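Local coordinates for MYB proto-oncogene protein (Mus musculus, PDB 1GVD), which probably regulates transcription by binding DNA through Myb repeats, of which the second is the fragment in this crystal, at residues Ser27-Ala30 with Lys31-Gly35. The protein carries 1 engineered substitution. Numbering follows the deposited sequence. Where two conformers were deposited one is given.
With SO4 (sulfate ion), chain C.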
ATOM      1  N   SER A  27       7.070  -5.545  -1.287  1.00 11.42           N
ATOM      2  CA  SER A  27       7.641  -5.354  -2.616  1.00 11.91           C
ATOM      3  C   SER A  27       6.687  -5.845  -3.704  1.00 11.06           C
ATOM      4  O   SER A  27       6.528  -5.198  -4.740  1.00 13.72           O
ATOM      5  CB  SER A  27       8.982  -6.087  -2.733  1.00 18.67           C
ATOM      6  OG  SER A  27       9.930  -5.550  -1.828  0.50 19.87           O
ATOM      7  N   VAL A  28       6.047  -6.983  -3.462  1.00 10.93           N
ATOM      8  CA  VAL A  28       5.105  -7.551  -4.421  1.00 12.60           C
ATOM      9  C   VAL A  28       3.861  -6.666  -4.501  1.00 10.61           C
ATOM     10  O   VAL A  28       3.333  -6.406  -5.580  1.00 13.69           O
ATOM     11  CB  VAL A  28       4.685  -8.977  -4.010  1.00 17.41           C
ATOM     12  CG1 VAL A  28       3.779  -9.582  -5.069  1.00 19.02           C
ATOM     13  CG2 VAL A  28       5.917  -9.841  -3.808  1.00 20.70           C
ATOM     14  N   ILE A  29       3.398  -6.205  -3.344  1.00  9.74           N
ATOM     15  CA  ILE A  29       2.229  -5.337  -3.283  1.00  9.39           C
ATOM     16  C   ILE A  29       2.473  -4.042  -4.061  1.00 10.58           C
ATOM     17  O   ILE A  29       1.634  -3.622  -4.855  1.00 10.27           O
ATOM     18  CB  ILE A  29       1.874  -5.020  -1.810  1.00  7.96           C
ATOM     19  CG1 ILE A  29       1.246  -6.259  -1.169  1.00  8.33           C
ATOM     20  CG2 ILE A  29       0.935  -3.813  -1.723  1.00  7.97           C
ATOM     21  CD1 ILE A  29       0.973  -6.123   0.318  1.00  9.77           C
ATOM     22  N   ALA A  30       3.637  -3.428  -3.852  1.00  9.32           N
ATOM     23  CA  ALA A  30       3.973  -2.175  -4.524  1.00 11.46           C
ATOM     24  C   ALA A  30       4.028  -2.296  -6.043  1.00 12.12           C
ATOM     25  O   ALA A  30       3.792  -1.322  -6.760  1.00 12.80           O
ATOM     26  CB  ALA A  30       5.303  -1.646  -3.999  1.00 12.46           C
ATOM     27  N   LYS A  31       4.337  -3.491  -6.534  1.00 12.05           N
ATOM     28  CA  LYS A  31       4.420  -3.715  -7.973  1.00 14.97           C
ATOM     29  C   LYS A  31       3.070  -3.460  -8.646  1.00 16.24           C
ATOM     30  O   LYS A  31       3.006  -3.190  -9.846  1.00 20.54           O
ATOM     31  CB  LYS A  31       4.876  -5.150  -8.242  1.00 23.47           C
ATOM     32  CG  LYS A  31       5.359  -5.409  -9.657  1.00 30.51           C
ATOM     33  CD  LYS A  31       5.815  -6.854  -9.821  1.00 35.98           C
ATOM     34  CE  LYS A  31       6.875  -7.231  -8.791  1.00 39.28           C
ATOM     35  NZ  LYS A  31       8.077  -6.356  -8.866  1.00 41.22           N
ATOM     36  N   HIS A  32       1.997  -3.539  -7.862  1.00 14.25           N
ATOM     37  CA  HIS A  32       0.642  -3.338  -8.367  1.00 17.22           C
ATOM     38  C   HIS A  32       0.114  -1.922  -8.160  1.00 17.31           C
ATOM     39  O   HIS A  32      -1.032  -1.627  -8.503  1.00 22.04           O
ATOM     40  CB  HIS A  32      -0.308  -4.331  -7.692  1.00 18.78           C
ATOM     41  CG  HIS A  32       0.040  -5.762  -7.948  1.00 20.57           C
ATOM     42  ND1 HIS A  32      -0.251  -6.399  -9.135  1.00 28.79           N
ATOM     43  CD2 HIS A  32       0.684  -6.673  -7.181  1.00 23.00           C
ATOM     44  CE1 HIS A  32       0.199  -7.640  -9.088  1.00 27.42           C
ATOM     45  NE2 HIS A  32       0.771  -7.831  -7.913  1.00 29.41           N
ATOM     46  N   LEU A  33       0.944  -1.052  -7.592  1.00 14.20           N
ATOM     47  CA  LEU A  33       0.557   0.333  -7.339  1.00 13.90           C
ATOM     48  C   LEU A  33       1.536   1.288  -8.010  1.00 14.59           C
ATOM     49  O   LEU A  33       2.646   1.498  -7.526  1.00 18.75           O
ATOM     50  CB  LEU A  33       0.518   0.606  -5.834  1.00 14.57           C
ATOM     51  CG  LEU A  33      -0.562  -0.144  -5.050  1.00 13.01           C
ATOM     52  CD1 LEU A  33      -0.300  -0.025  -3.558  1.00 17.05           C
ATOM     53  CD2 LEU A  33      -1.930   0.418  -5.402  1.00 18.61           C
ATOM     54  N   LYS A  34       1.109   1.863  -9.128  1.00 14.34           N
ATOM     55  CA  LYS A  34       1.932   2.792  -9.891  1.00 15.58           C
ATOM     56  C   LYS A  34       2.454   3.936  -9.023  1.00 13.50           C
ATOM     57  O   LYS A  34       1.693   4.562  -8.289  1.00 15.53           O
ATOM     58  CB  LYS A  34       1.108   3.365 -11.047  1.00 23.70           C
ATOM     59  CG  LYS A  34       1.919   4.034 -12.141  1.00 33.26           C
ATOM     60  CD  LYS A  34       2.670   3.005 -12.969  1.00 36.62           C
ATOM     61  CE  LYS A  34       3.389   3.657 -14.137  1.00 38.73           C
ATOM     62  NZ  LYS A  34       4.080   2.655 -14.993  1.00 42.39           N
ATOM     63  N   GLY A  35       3.756   4.197  -9.105  1.00 13.32           N
ATOM     64  CA  GLY A  35       4.341   5.288  -8.345  1.00 14.22           C
ATOM     65  C   GLY A  35       4.552   5.073  -6.858  1.00 13.53           C
ATOM     66  O   GLY A  35       4.775   6.034  -6.122  1.00 15.33           O
TER
HETATM   67  S   SO4 C1143       6.390   2.992 -11.245  1.00 46.73           S
HETATM   68  O1  SO4 C1143       7.030   3.692 -10.115  1.00 47.00           O
HETATM   69  O2  SO4 C1143       7.356   2.059 -11.856  1.00 49.52           O
HETATM   70  O3  SO4 C1143       5.220   2.237 -10.758  1.00 47.23           O
HETATM   71  O4  SO4 C1143       5.954   3.977 -12.253  1.00 47.87           O
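The backbone N-H of H32 meets the carbonyl oxygen of I29 where helix 26-30, the short middle helix of this three-helix Myb repeat of helix-turn-helix type, gives way to the turn that leads toward helix 38-49. The bonding shifts from four-residue to three-residue spacing at the helix end: K31 N makes two weak bonds, to S27 O and V28 O, whereas H32 N reaches three residues back to I29 O at 3.0 Å. L33 N then closes a type I turn on A30 O at 3.0 Å, with an N-H...O angle of 161°.

The H32 side chain folds back along the helix end. Its CB lies 3.5 Å from I29 O, and CG stands equally far from I29 O and V28 O. With CG anti to the carbonyl carbon (chi1 -61°), the ring turns back toward the helix and H32 CD2 comes within 3.1 Å of V28 O, a close C-H...O approach made obliquely to the ring, while I29 O sits near the ring plane at its edge. At the tip, H32 NE2 is 3.7 Å from V28 O and has its hydrogen bond elsewhere; the side chain also touches L17 of helix 8-21. Replacing H32 by an alanine removes the ring, which is likely to leave V28 O without its C-H neighbour and a gap beside L17.

Beyond the turn, buried L33 touches R13 of helix 8-21 and C41 of helix 38-49, and its CD1 meets I29 CG2 at 4.4 Å. G35 N donates its hydrogen to O3 of a sulfate, probably from the crystallisation liquor, at 3.0 Å, nearly straight at 168°.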